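Local structure of exopolysaccharide biosynthesis protein (Pantoea stewartii subsp. stewartii DC283, 6TGF) at residues Pro253-Met258 / Phe278-Cys283; Thr308-Asp313 / Pro317-Val322; Tyr259-Ser262 / Pro268-Val271; Leu332-Asn337 / Asn343-Leu348; Glu287-Phe292 / Asn350-Gly355. The protein probably modifies exopolysaccharide in glycan biofilms as a hydrolase with a parallel beta-helix fold like that of bacteriophage tailspikes. All coordinates share one frame; numbering follows the deposited sequence.

Contact 1: Pro253-Met258 / Phe278-Cys283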
# COMPACT_ATOMS: atom_id res chain seq x y z
N PRO B 253 1.96 -36.91 1.51
CA PRO B 253 1.63 -37.62 0.27
C PRO B 253 0.64 -36.85 -0.62
O PRO B 253 0.86 -36.79 -1.81
CB PRO B 253 1.01 -38.94 0.75
CG PRO B 253 1.60 -39.14 2.13
CD PRO B 253 1.72 -37.74 2.70
N ALA B 254 -0.41 -36.28 -0.00
CA ALA B 254 -1.46 -35.48 -0.67
C ALA B 254 -0.83 -34.23 -1.29
O ALA B 254 -1.11 -33.94 -2.47
CB ALA B 254 -2.55 -35.12 0.31
N ILE B 255 -0.00 -33.52 -0.52
CA ILE B 255 0.70 -32.27 -0.94
C ILE B 255 1.61 -32.59 -2.13
O ILE B 255 1.60 -31.80 -3.10
CB ILE B 255 1.47 -31.65 0.25
CG1 ILE B 255 0.52 -31.08 1.30
CG2 ILE B 255 2.46 -30.59 -0.24
CD1 ILE B 255 1.16 -30.79 2.63
N LYS B 256 2.36 -33.69 -2.06
CA LYS B 256 3.26 -34.17 -3.14
C LYS B 256 2.43 -34.55 -4.38
O LYS B 256 2.86 -34.21 -5.50
CB LYS B 256 4.10 -35.36 -2.66
CG LYS B 256 5.17 -35.02 -1.63
CD LYS B 256 6.21 -36.09 -1.47
CE LYS B 256 7.06 -35.93 -0.22
NZ LYS B 256 6.74 -36.95 0.80
N ALA B 257 1.29 -35.22 -4.18
CA ALA B 257 0.38 -35.69 -5.25
C ALA B 257 -0.22 -34.48 -5.98
O ALA B 257 -0.15 -34.44 -7.23
CB ALA B 257 -0.70 -36.57 -4.67
N MET B 258 -0.81 -33.53 -5.23
CA MET B 258 -1.47 -32.32 -5.77
C MET B 258 -0.43 -31.45 -6.48
O MET B 258 -0.78 -30.86 -7.53
CB MET B 258 -2.16 -31.50 -4.68
CG MET B 258 -3.02 -30.38 -5.23
SD MET B 258 -4.02 -29.56 -3.97
CE MET B 258 -5.14 -28.62 -5.01
N PHE B 278 -3.36 -29.31 9.76
CA PHE B 278 -2.77 -30.39 8.92
C PHE B 278 -1.36 -30.74 9.41
O PHE B 278 -0.57 -29.82 9.68
CB PHE B 278 -2.74 -29.97 7.45
CG PHE B 278 -4.11 -29.84 6.83
CD1 PHE B 278 -4.86 -28.69 7.00
CD2 PHE B 278 -4.66 -30.88 6.10
CE1 PHE B 278 -6.12 -28.58 6.44
CE2 PHE B 278 -5.92 -30.77 5.54
CZ PHE B 278 -6.65 -29.61 5.72
N PHE B 279 -1.07 -32.04 9.52
CA PHE B 279 0.27 -32.59 9.84
C PHE B 279 1.02 -32.85 8.53
O PHE B 279 0.50 -33.59 7.67
CB PHE B 279 0.15 -33.87 10.68
CG PHE B 279 1.48 -34.48 11.04
CD1 PHE B 279 2.39 -33.80 11.83
CD2 PHE B 279 1.83 -35.75 10.58
CE1 PHE B 279 3.61 -34.37 12.16
CE2 PHE B 279 3.05 -36.31 10.91
CZ PHE B 279 3.94 -35.62 11.70
N VAL B 280 2.21 -32.26 8.38
CA VAL B 280 3.04 -32.31 7.15
C VAL B 280 4.48 -32.64 7.54
O VAL B 280 5.10 -31.81 8.24
CB VAL B 280 2.96 -30.98 6.36
CG1 VAL B 280 3.77 -31.03 5.08
CG2 VAL B 280 1.52 -30.59 6.06
N THR B 281 5.00 -33.79 7.11
CA THR B 281 6.44 -34.15 7.18
C THR B 281 7.17 -33.44 6.04
O THR B 281 6.51 -33.09 5.04
CB THR B 281 6.65 -35.67 7.12
OG1 THR B 281 5.99 -36.18 5.95
CG2 THR B 281 6.12 -36.38 8.34
N GLY B 282 8.48 -33.23 6.19
CA GLY B 282 9.35 -32.54 5.22
C GLY B 282 9.07 -32.97 3.78
O GLY B 282 9.31 -34.15 3.47
N CYS B 283 8.59 -32.04 2.96
CA CYS B 283 8.32 -32.23 1.50
C CYS B 283 9.49 -31.66 0.70
O CYS B 283 9.70 -30.43 0.77
CB CYS B 283 7.01 -31.57 1.09
SG CYS B 283 5.54 -32.39 1.75

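Contact 2: Thr308-Asp313 / Pro317-Val322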
# COMPACT_ATOMS: atom_id res chain seq x y z
N THR B 308 -6.16 -22.00 8.12
CA THR B 308 -5.31 -23.19 7.88
C THR B 308 -4.05 -23.10 8.75
O THR B 308 -3.32 -22.10 8.63
CB THR B 308 -4.95 -23.34 6.40
OG1 THR B 308 -6.17 -23.45 5.66
CG2 THR B 308 -4.08 -24.55 6.12
N THR B 309 -3.80 -24.12 9.58
CA THR B 309 -2.58 -24.28 10.41
C THR B 309 -1.79 -25.50 9.91
O THR B 309 -2.38 -26.59 9.83
CB THR B 309 -2.92 -24.40 11.90
OG1 THR B 309 -3.58 -23.20 12.30
CG2 THR B 309 -1.70 -24.61 12.77
N ILE B 310 -0.51 -25.31 9.59
CA ILE B 310 0.46 -26.41 9.31
C ILE B 310 1.19 -26.72 10.63
O ILE B 310 1.51 -25.77 11.37
CB ILE B 310 1.44 -26.05 8.17
CG1 ILE B 310 0.76 -26.14 6.81
CG2 ILE B 310 2.69 -26.92 8.23
CD1 ILE B 310 1.52 -25.48 5.68
N VAL B 311 1.42 -28.01 10.89
CA VAL B 311 2.14 -28.52 12.08
C VAL B 311 2.93 -29.76 11.63
O VAL B 311 2.41 -30.50 10.78
CB VAL B 311 1.16 -28.79 13.24
CG1 VAL B 311 0.44 -30.13 13.11
CG2 VAL B 311 1.83 -28.68 14.59
N SER B 312 4.16 -29.93 12.13
CA SER B 312 5.12 -30.95 11.63
C SER B 312 5.83 -31.64 12.80
O SER B 312 5.40 -31.45 13.96
CB SER B 312 6.10 -30.31 10.67
OG SER B 312 6.92 -31.29 10.06
N ASP B 313 6.87 -32.42 12.50
CA ASP B 313 7.58 -33.32 13.46
C ASP B 313 8.96 -32.74 13.82
O ASP B 313 9.56 -33.25 14.79
CB ASP B 313 7.70 -34.73 12.89
CG ASP B 313 8.35 -34.82 11.51
OD1 ASP B 313 8.75 -33.76 10.98
OD2 ASP B 313 8.44 -35.94 10.98
N PRO B 317 14.82 -29.82 7.99
CA PRO B 317 15.19 -28.42 8.22
C PRO B 317 14.13 -27.42 7.72
O PRO B 317 14.09 -26.33 8.24
CB PRO B 317 16.51 -28.25 7.45
CG PRO B 317 16.53 -29.38 6.44
CD PRO B 317 15.76 -30.51 7.09
N PHE B 318 13.31 -27.82 6.73
CA PHE B 318 12.17 -27.02 6.21
C PHE B 318 11.01 -27.96 5.86
O PHE B 318 11.27 -29.06 5.33
CB PHE B 318 12.59 -26.20 4.99
CG PHE B 318 13.67 -25.18 5.26
CD1 PHE B 318 13.36 -23.90 5.68
CD2 PHE B 318 15.01 -25.51 5.11
CE1 PHE B 318 14.35 -22.97 5.93
CE2 PHE B 318 16.01 -24.58 5.36
CZ PHE B 318 15.68 -23.31 5.78
N VAL B 319 9.77 -27.53 6.13
CA VAL B 319 8.53 -28.30 5.81
C VAL B 319 8.41 -28.41 4.29
O VAL B 319 7.94 -29.46 3.81
CB VAL B 319 7.27 -27.66 6.45
CG1 VAL B 319 6.00 -28.40 6.06
CG2 VAL B 319 7.38 -27.57 7.96
N PHE B 320 8.84 -27.37 3.56
CA PHE B 320 8.82 -27.30 2.07
C PHE B 320 10.21 -26.92 1.55
O PHE B 320 10.68 -25.81 1.84
CB PHE B 320 7.75 -26.31 1.60
CG PHE B 320 6.38 -26.58 2.17
CD1 PHE B 320 5.73 -27.77 1.90
CD2 PHE B 320 5.75 -25.64 2.97
CE1 PHE B 320 4.47 -28.02 2.43
CE2 PHE B 320 4.49 -25.89 3.48
CZ PHE B 320 3.85 -27.08 3.22
N GLU B 321 10.85 -27.83 0.80
CA GLU B 321 12.14 -27.60 0.08
C GLU B 321 11.84 -27.41 -1.41
O GLU B 321 11.82 -28.41 -2.15
CB GLU B 321 13.09 -28.78 0.29
CG GLU B 321 13.67 -28.86 1.68
CD GLU B 321 14.83 -27.92 1.95
OE1 GLU B 321 15.08 -27.02 1.12
OE2 GLU B 321 15.50 -28.09 2.99
N VAL B 322 11.62 -26.16 -1.83
CA VAL B 322 11.20 -25.81 -3.22
C VAL B 322 12.41 -25.26 -3.98
O VAL B 322 13.37 -24.82 -3.34
CB VAL B 322 10.02 -24.82 -3.22
CG1 VAL B 322 8.86 -25.32 -2.37
CG2 VAL B 322 10.43 -23.42 -2.79

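Contact 3: Tyr259-Ser262 / Pro268-Val271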
# COMPACT_ATOMS: atom_id res chain seq x y z
N TYR B 259 0.79 -31.37 -5.94
CA TYR B 259 1.91 -30.60 -6.54
C TYR B 259 2.26 -31.19 -7.91
O TYR B 259 2.22 -30.45 -8.91
CB TYR B 259 3.16 -30.61 -5.65
CG TYR B 259 4.27 -29.76 -6.22
CD1 TYR B 259 4.08 -28.41 -6.44
CD2 TYR B 259 5.49 -30.31 -6.59
CE1 TYR B 259 5.07 -27.61 -6.98
CE2 TYR B 259 6.50 -29.53 -7.13
CZ TYR B 259 6.29 -28.17 -7.32
OH TYR B 259 7.26 -27.36 -7.84
N GLN B 260 2.58 -32.48 -7.94
CA GLN B 260 3.04 -33.19 -9.17
C GLN B 260 1.92 -33.13 -10.23
O GLN B 260 2.26 -32.98 -11.42
CB GLN B 260 3.44 -34.63 -8.86
CG GLN B 260 4.45 -35.19 -9.86
CD GLN B 260 4.31 -36.68 -10.05
OE1 GLN B 260 3.23 -37.20 -10.34
NE2 GLN B 260 5.42 -37.40 -9.89
N TRP B 261 0.66 -33.24 -9.81
CA TRP B 261 -0.53 -33.08 -10.69
C TRP B 261 -0.50 -31.70 -11.35
O TRP B 261 -0.58 -31.64 -12.59
CB TRP B 261 -1.84 -33.29 -9.92
CG TRP B 261 -3.05 -32.85 -10.68
CD1 TRP B 261 -3.70 -33.54 -11.66
CD2 TRP B 261 -3.74 -31.59 -10.55
NE1 TRP B 261 -4.75 -32.81 -12.15
CE2 TRP B 261 -4.81 -31.61 -11.48
CE3 TRP B 261 -3.58 -30.47 -9.74
CZ2 TRP B 261 -5.69 -30.54 -11.62
CZ3 TRP B 261 -4.45 -29.41 -9.88
CH2 TRP B 261 -5.49 -29.45 -10.80
N SER B 262 -0.40 -30.64 -10.54
CA SER B 262 -0.43 -29.21 -10.98
C SER B 262 0.73 -28.92 -11.93
O SER B 262 0.54 -28.12 -12.87
CB SER B 262 -0.42 -28.28 -9.80
OG SER B 262 0.86 -28.27 -9.18
N PRO B 268 -1.97 -23.45 -12.35
CA PRO B 268 -1.29 -22.55 -11.42
C PRO B 268 -1.71 -22.64 -9.94
O PRO B 268 -0.93 -22.19 -9.11
CB PRO B 268 -1.60 -21.14 -11.95
CG PRO B 268 -2.85 -21.32 -12.80
CD PRO B 268 -2.75 -22.72 -13.36
N ILE B 269 -2.89 -23.19 -9.63
CA ILE B 269 -3.41 -23.30 -8.23
C ILE B 269 -2.39 -24.06 -7.38
O ILE B 269 -2.27 -23.74 -6.18
CB ILE B 269 -4.81 -23.95 -8.15
CG1 ILE B 269 -5.43 -23.72 -6.76
CG2 ILE B 269 -4.75 -25.43 -8.52
CD1 ILE B 269 -6.67 -24.52 -6.46
N CYS B 270 -1.70 -25.03 -7.97
CA CYS B 270 -0.57 -25.77 -7.33
C CYS B 270 -1.10 -26.49 -6.08
O CYS B 270 -1.90 -27.43 -6.26
CB CYS B 270 0.58 -24.80 -7.06
SG CYS B 270 2.16 -25.62 -6.73
N VAL B 271 -0.73 -26.06 -4.87
CA VAL B 271 -1.11 -26.72 -3.58
C VAL B 271 -2.09 -25.82 -2.83
O VAL B 271 -1.68 -24.73 -2.38
CB VAL B 271 0.13 -27.04 -2.72
CG1 VAL B 271 -0.24 -27.85 -1.49
CG2 VAL B 271 1.21 -27.76 -3.52

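Contact 4: Leu332-Asn337 / Asn343-Leu348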
# COMPACT_ATOMS: atom_id res chain seq x y z
N LEU B 332 -1.48 -19.04 5.81
CA LEU B 332 -0.96 -20.21 6.57
C LEU B 332 -0.46 -19.77 7.95
O LEU B 332 0.30 -18.79 8.02
CB LEU B 332 0.16 -20.88 5.77
CG LEU B 332 -0.29 -21.61 4.50
CD1 LEU B 332 0.92 -22.00 3.66
CD2 LEU B 332 -1.12 -22.83 4.83
N ILE B 333 -0.89 -20.48 9.00
CA ILE B 333 -0.23 -20.51 10.33
C ILE B 333 0.70 -21.73 10.35
O ILE B 333 0.22 -22.83 10.02
CB ILE B 333 -1.27 -20.56 11.48
CG1 ILE B 333 -2.34 -19.48 11.32
CG2 ILE B 333 -0.57 -20.48 12.83
CD1 ILE B 333 -3.44 -19.51 12.37
N PHE B 334 1.98 -21.54 10.66
CA PHE B 334 2.96 -22.64 10.90
C PHE B 334 3.37 -22.62 12.38
O PHE B 334 4.10 -21.69 12.79
CB PHE B 334 4.18 -22.54 9.98
CG PHE B 334 5.26 -23.54 10.29
CD1 PHE B 334 4.95 -24.88 10.49
CD2 PHE B 334 6.59 -23.16 10.38
CE1 PHE B 334 5.94 -25.81 10.78
CE2 PHE B 334 7.58 -24.09 10.66
CZ PHE B 334 7.25 -25.41 10.86
N ASN B 335 2.91 -23.62 13.14
CA ASN B 335 3.28 -23.85 14.56
C ASN B 335 4.44 -24.86 14.59
O ASN B 335 4.17 -26.07 14.46
CB ASN B 335 2.08 -24.31 15.38
CG ASN B 335 2.42 -24.58 16.84
OD1 ASN B 335 3.39 -24.04 17.37
ND2 ASN B 335 1.62 -25.41 17.49
N GLY B 336 5.67 -24.36 14.75
CA GLY B 336 6.91 -25.17 14.75
C GLY B 336 7.03 -26.07 15.98
O GLY B 336 7.80 -27.04 15.91
N ASN B 337 6.32 -25.74 17.06
CA ASN B 337 6.25 -26.52 18.33
C ASN B 337 7.65 -26.65 18.96
O ASN B 337 7.90 -27.68 19.62
CB ASN B 337 5.62 -27.91 18.10
CG ASN B 337 4.12 -27.86 17.94
OD1 ASN B 337 3.42 -27.19 18.70
ND2 ASN B 337 3.60 -28.60 16.97
N ASN B 343 13.52 -27.91 17.99
CA ASN B 343 13.91 -28.34 16.63
C ASN B 343 14.46 -27.14 15.85
O ASN B 343 14.51 -26.03 16.43
CB ASN B 343 12.74 -29.01 15.90
CG ASN B 343 11.56 -28.08 15.72
OD1 ASN B 343 11.53 -27.28 14.80
ND2 ASN B 343 10.57 -28.19 16.60
N ARG B 344 14.85 -27.34 14.59
CA ARG B 344 15.34 -26.28 13.66
C ARG B 344 14.60 -26.39 12.32
O ARG B 344 15.25 -26.20 11.27
CB ARG B 344 16.84 -26.42 13.44
CG ARG B 344 17.68 -26.35 14.70
CD ARG B 344 19.16 -26.30 14.34
NE ARG B 344 20.01 -26.04 15.49
CZ ARG B 344 20.58 -26.96 16.26
NH1 ARG B 344 20.38 -28.25 16.03
NH2 ARG B 344 21.34 -26.59 17.27
N GLN B 345 13.29 -26.65 12.36
CA GLN B 345 12.43 -26.80 11.15
C GLN B 345 11.82 -25.44 10.80
O GLN B 345 11.10 -24.88 11.66
CB GLN B 345 11.35 -27.85 11.38
CG GLN B 345 10.49 -28.12 10.14
CD GLN B 345 9.65 -29.36 10.30
OE1 GLN B 345 8.98 -29.55 11.31
NE2 GLN B 345 9.66 -30.21 9.29
N GLY B 346 12.10 -24.93 9.60
CA GLY B 346 11.44 -23.75 9.01
C GLY B 346 10.20 -24.15 8.23
O GLY B 346 9.88 -25.35 8.22
N LEU B 347 9.51 -23.19 7.60
CA LEU B 347 8.29 -23.44 6.79
C LEU B 347 8.70 -23.75 5.34
O LEU B 347 8.29 -24.81 4.83
CB LEU B 347 7.35 -22.24 6.86
CG LEU B 347 6.11 -22.31 5.95
CD1 LEU B 347 5.34 -23.60 6.18
CD2 LEU B 347 5.21 -21.11 6.16
N LEU B 348 9.45 -22.85 4.70
CA LEU B 348 9.86 -22.98 3.27
C LEU B 348 11.28 -22.46 3.07
O LEU B 348 11.63 -21.42 3.65
CB LEU B 348 8.87 -22.23 2.38
CG LEU B 348 9.13 -22.33 0.88
CD1 LEU B 348 7.84 -22.56 0.11
CD2 LEU B 348 9.86 -21.11 0.35
O HOH W 1 8.23 -28.38 13.58

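Contact 5: Glu287-Phe292 / Asn350-Gly355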
# COMPACT_ATOMS: atom_id res chain seq x y z
N GLU B 287 16.25 -29.71 -6.09
CA GLU B 287 17.20 -30.00 -7.20
C GLU B 287 16.60 -29.55 -8.53
O GLU B 287 17.14 -28.57 -9.10
CB GLU B 287 17.61 -31.48 -7.21
CG GLU B 287 18.44 -31.88 -6.01
CD GLU B 287 17.67 -32.28 -4.76
OE1 GLU B 287 16.59 -32.89 -4.91
OE2 GLU B 287 18.15 -31.99 -3.65
N GLU B 288 15.55 -30.22 -9.02
CA GLU B 288 14.88 -29.87 -10.31
C GLU B 288 14.37 -28.43 -10.24
O GLU B 288 13.56 -28.12 -9.35
CB GLU B 288 13.74 -30.84 -10.63
CG GLU B 288 14.13 -31.93 -11.62
CD GLU B 288 13.17 -32.14 -12.78
OE1 GLU B 288 12.27 -31.30 -12.97
OE2 GLU B 288 13.35 -33.14 -13.51
N GLN B 289 14.85 -27.58 -11.16
CA GLN B 289 14.50 -26.14 -11.27
C GLN B 289 13.17 -26.02 -12.02
O GLN B 289 13.10 -26.49 -13.17
CB GLN B 289 15.62 -25.39 -12.00
CG GLN B 289 15.99 -24.06 -11.37
CD GLN B 289 17.22 -23.46 -12.01
OE1 GLN B 289 18.34 -23.91 -11.79
NE2 GLN B 289 17.01 -22.43 -12.82
N ARG B 290 12.16 -25.41 -11.39
CA ARG B 290 10.80 -25.24 -11.96
C ARG B 290 10.48 -23.75 -12.12
O ARG B 290 11.29 -22.92 -11.66
CB ARG B 290 9.77 -25.95 -11.08
CG ARG B 290 9.96 -27.46 -11.01
CD ARG B 290 8.89 -28.10 -10.16
NE ARG B 290 9.13 -29.51 -9.89
CZ ARG B 290 9.98 -29.98 -8.98
NH1 ARG B 290 10.71 -29.16 -8.25
NH2 ARG B 290 10.11 -31.29 -8.82
N ARG B 291 9.34 -23.44 -12.75
CA ARG B 291 8.85 -22.05 -12.96
C ARG B 291 8.09 -21.59 -11.71
O ARG B 291 8.45 -20.54 -11.15
CB ARG B 291 7.94 -21.98 -14.19
CG ARG B 291 8.68 -22.00 -15.53
CD ARG B 291 8.77 -20.65 -16.23
NE ARG B 291 7.48 -19.99 -16.43
CZ ARG B 291 7.30 -18.86 -17.10
NH1 ARG B 291 8.33 -18.24 -17.67
NH2 ARG B 291 6.09 -18.34 -17.22
N PHE B 292 7.08 -22.37 -11.29
CA PHE B 292 6.07 -21.98 -10.28
C PHE B 292 6.09 -22.94 -9.08
O PHE B 292 6.22 -24.16 -9.27
CB PHE B 292 4.67 -21.98 -10.90
CG PHE B 292 4.10 -20.61 -11.18
CD1 PHE B 292 4.74 -19.73 -12.04
CD2 PHE B 292 2.91 -20.21 -10.60
CE1 PHE B 292 4.21 -18.48 -12.30
CE2 PHE B 292 2.38 -18.96 -10.86
CZ PHE B 292 3.03 -18.10 -11.71
N ASN B 350 13.57 -21.79 -0.60
CA ASN B 350 13.70 -21.80 -2.08
C ASN B 350 15.19 -21.77 -2.43
O ASN B 350 15.87 -20.83 -1.98
CB ASN B 350 12.93 -20.63 -2.71
CG ASN B 350 12.75 -20.76 -4.21
OD1 ASN B 350 13.06 -21.80 -4.80
ND2 ASN B 350 12.25 -19.71 -4.84
N THR B 351 15.68 -22.77 -3.17
CA THR B 351 17.11 -22.96 -3.51
C THR B 351 17.35 -22.76 -5.02
O THR B 351 18.50 -22.99 -5.46
CB THR B 351 17.61 -24.34 -3.06
OG1 THR B 351 16.67 -25.33 -3.48
CG2 THR B 351 17.80 -24.42 -1.56
N CYS B 352 16.33 -22.34 -5.77
CA CYS B 352 16.43 -22.03 -7.22
C CYS B 352 17.43 -20.90 -7.43
O CYS B 352 17.20 -19.78 -6.96
CB CYS B 352 15.09 -21.64 -7.82
SG CYS B 352 15.17 -21.21 -9.57
N PRO B 353 18.57 -21.14 -8.12
CA PRO B 353 19.55 -20.09 -8.38
C PRO B 353 19.24 -19.30 -9.67
O PRO B 353 18.45 -19.78 -10.47
CB PRO B 353 20.84 -20.90 -8.54
CG PRO B 353 20.38 -22.16 -9.24
CD PRO B 353 18.98 -22.43 -8.70
N GLY B 354 19.85 -18.13 -9.82
CA GLY B 354 19.71 -17.26 -11.01
C GLY B 354 18.39 -16.51 -11.01
O GLY B 354 17.77 -16.42 -12.09
N GLY B 355 17.97 -16.01 -9.85
CA GLY B 355 16.80 -15.12 -9.71
C GLY B 355 15.61 -15.82 -9.08
O GLY B 355 15.16 -16.83 -9.65

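Contact 1: Pro253-Met258 / Phe278-Cys283
I255 meets V280 through the end of its longer branch. Its CD1 sits at the fork of the valine: I255 CD1 is 3.5 Å from V280 CG2 and 3.6 Å from V280 CG1. The side chains cross at about a right angle, and both valine methyls touch the one carbon. The shorter branch faces C283, with I255 CG2 4.1 Å from C283 SG. This division of labour follows from the first torsion of I255 (chi1 -69°), which puts CG1 beside the backbone N and CG2 beside the carbonyl carbon. K256 adds a looser edge. Its aliphatic chain runs past C283, with K256 CE 4.3 Å from C283 CA, on the exposed side of the helix. No hydrogen bond joins the two segments.

A second shell holds these residues in place. I255 also packs on L238, V271 and F273, while V280 touches V319 and F320. C283 is bonded through its backbone to V319. T281 OG1 is bonded to D250, just ahead of the helix.

The contact thus lays helix 252-265 against what appears to be the first coil of the solenoid. Such a helix, probably covering the apolar interior at one end of the stack, is characteristic of the cap of a right-handed parallel beta-helix.

Contact 2: Thr308-Asp313 / Pro317-Val322
I310 packs on V319 and F320 in an apolar contact inside the parallel beta-helix. Strand 308-311 belongs to one wall and strand 318-324 to another. The chain turns a corner at V319, and the two segments face each other across the interior of the same coil. They share no hydrogen bond.

I310 and F320 approach from opposite directions. The isoleucine reaches the phenylalanine with its terminal methyl, which comes to the ring edge, close to the ring plane. I310 CD1 is 3.7 Å from F320 CE2, and F320 CZ lies equally near. The other branch serves V319, with I310 CG2 4.2 Å from V319 CG1. V319 has a second role. Its CG1 lies 3.7 Å above the plane of the F320 ring, over the centre, so one face of the ring is covered by its own neighbour in the chain. The first torsion of V319 (chi1 177°) sets CG1 anti to the backbone N and CG2 beside it, and CG2 is the methyl that meets S312.

The surroundings are those of an interior stack. F334 of the next coil touches I310 and V319, L347 touches F320, and I295 touches F320 as well. At the polar end, S312 OG is bonded to V280 O of the preceding coil. The serine therefore joins two coils through its hydroxyl, while its CB does the packing here. S312 CB is 4.1 Å from V319 CG2.

Contact 3: Tyr259-Ser262 / Pro268-Val271
Y259 turns the edge of its ring to the sulfur of C270. The SG lies close to the ring plane, 85° off the normal and 4.6 Å from the centroid of the Y259 ring. The nearest ring atom is Y259 CD1, 3.4 Å from C270 SG. This is a sulfur-aromatic contact at the edge, not over the face. The ring gets there with CG anti to the backbone N (chi1 -177°), and C270 SG is likewise anti to its own N.

V271 comes in obliquely beside the same tyrosine. V271 CG2 is 4.1 Å from Y259 CB, so the valine packs at the root of the ring. W261 meets the other segment at a separate place. It offers an edge of the indole, and W261 CZ3 is 4.2 Å from I269 CG2.

S262 fills the middle. Its OG is bonded to Y259 O, one turn back in the helix, at 2.6 Å. The donor is tilted 18° from the carbonyl plane. That bond keeps the hydroxyl against the helix backbone. S262 OG then rests 3.4 Å from C270 CA, where the backbones come nearest.

All six touching residues are buried. P268 packs on F302 of the second subunit. Around the contact, Y259 meets F285 and F293, and W261 meets F241. Helix 252-265 thus lies against the chain entering strand 271-272. That strand pairs in parallel with strand 290-296 at the start of the beta-helix, where V271 is bonded through its backbone to R294 and S296.

Contact 4: Leu332-Asn337 / Asn343-Leu348
G336 O is gripped from two sources: the side-chain amide of N343 and a water. N343 ND2 donates to G336 O at 3.1 Å with an N-H...O angle of 157°. The donor sits 32° off the carbonyl plane. The water lies 2.7 Å from G336 O and 2.7 Å from Q345 OE1, linking the two segments a second time. N343 is fixed at its other atom too. N343 OD1 accepts from Q345 N at 3.1 Å, on a lone pair in the carbonyl plane, which makes an Asx turn. N343 ND2 also donates to K341 O.

Next to this polar end, F334 packs between the two segments. With CG anti to its backbone N (chi1 174°), the ring reaches toward the facing chain. Q345 O lies at the ring edge, 3.7 Å from F334 CE2. Farther along, F334 CD2 is 3.7 Å from L347 CB, and the two side chains slide past each other in opposite directions. One face of the ring looks onto G336 N of its own segment.

The segments run nearly antiparallel, yet no backbone hydrogen bond joins them. Each finds its backbone partners elsewhere: strand 332-335 pairs with 308-311 and 356-366, and strand 346-350 with its own parallel neighbours. The turn is tied by a side-chain amide and a water. Two walls of one coil facing each other across an interior aromatic residue, with a corner at L347, are typical of a parallel beta-helix.

Contact 5: Glu287-Phe292 / Asn350-Gly355
Q289 lies over C352 and P353, and the buried part is at the cysteine. Q289 CG is 3.5 Å from C352 SG. The first torsion of C352 (chi1 178°, SG anti to the backbone N) brings the sulfur to the methylene part of the glutamine. C352 is the one buried residue of the three that touch.

The solvent side is Q289 with P353, no farther apart but exposed. Their side chains run obliquely across each other. The amide of the glutamine, carried on an extended chain, reaches the proline ring. Q289 OE1 is 3.5 Å from P353 CD and 3.7 Å from P353 CG. These are plain contacts of an amide oxygen with ring carbons. No hydrogen bond joins the segments.

Neighbouring bonds shape each side separately. C352 N makes a weak bond to N350 OD1 at 3.5 Å, and C352 O and N350 O are both bonded to Q356 NE2. On the other segment, R290 NH1 is bonded to F285 O. R291 packs on F305 of the second subunit.

The two segments do not lie in adjacent coils. The contact joins the start of strand 290-296 to the loop between strands 346-350 and 356-366 of the beta-helix, past strand 318-324. That strand lies between the segments, and its S323 is touched by Q289, T351 and C352 alike. R290 is bonded through its backbone to S323 and R325, and T351 to V322. R290 also packs on Y259 and Q263 of helix 252-265.

Contacts 1 to 4 are buried, and contact 5 is the partly exposed one at a corner of the coil. Contacts 1 and 3 share helix 252-265, which probably caps the end of the beta-helix. Contact 3 lies within the loop that contact 1 closes. Contacts 2 and 4 lie in successive coils, with centres about 6 Å apart. Their strands pair in both walls. Chemistry follows place. Contact 1 sets aliphatic groups beside a cysteine sulfur, contact 2 sets them against an aromatic edge, and contact 3 puts a sulfur at a ring edge. Contact 4 alone has a direct cross-segment hydrogen bond, with a water beside it. Contact 5 rests on van der Waals packing.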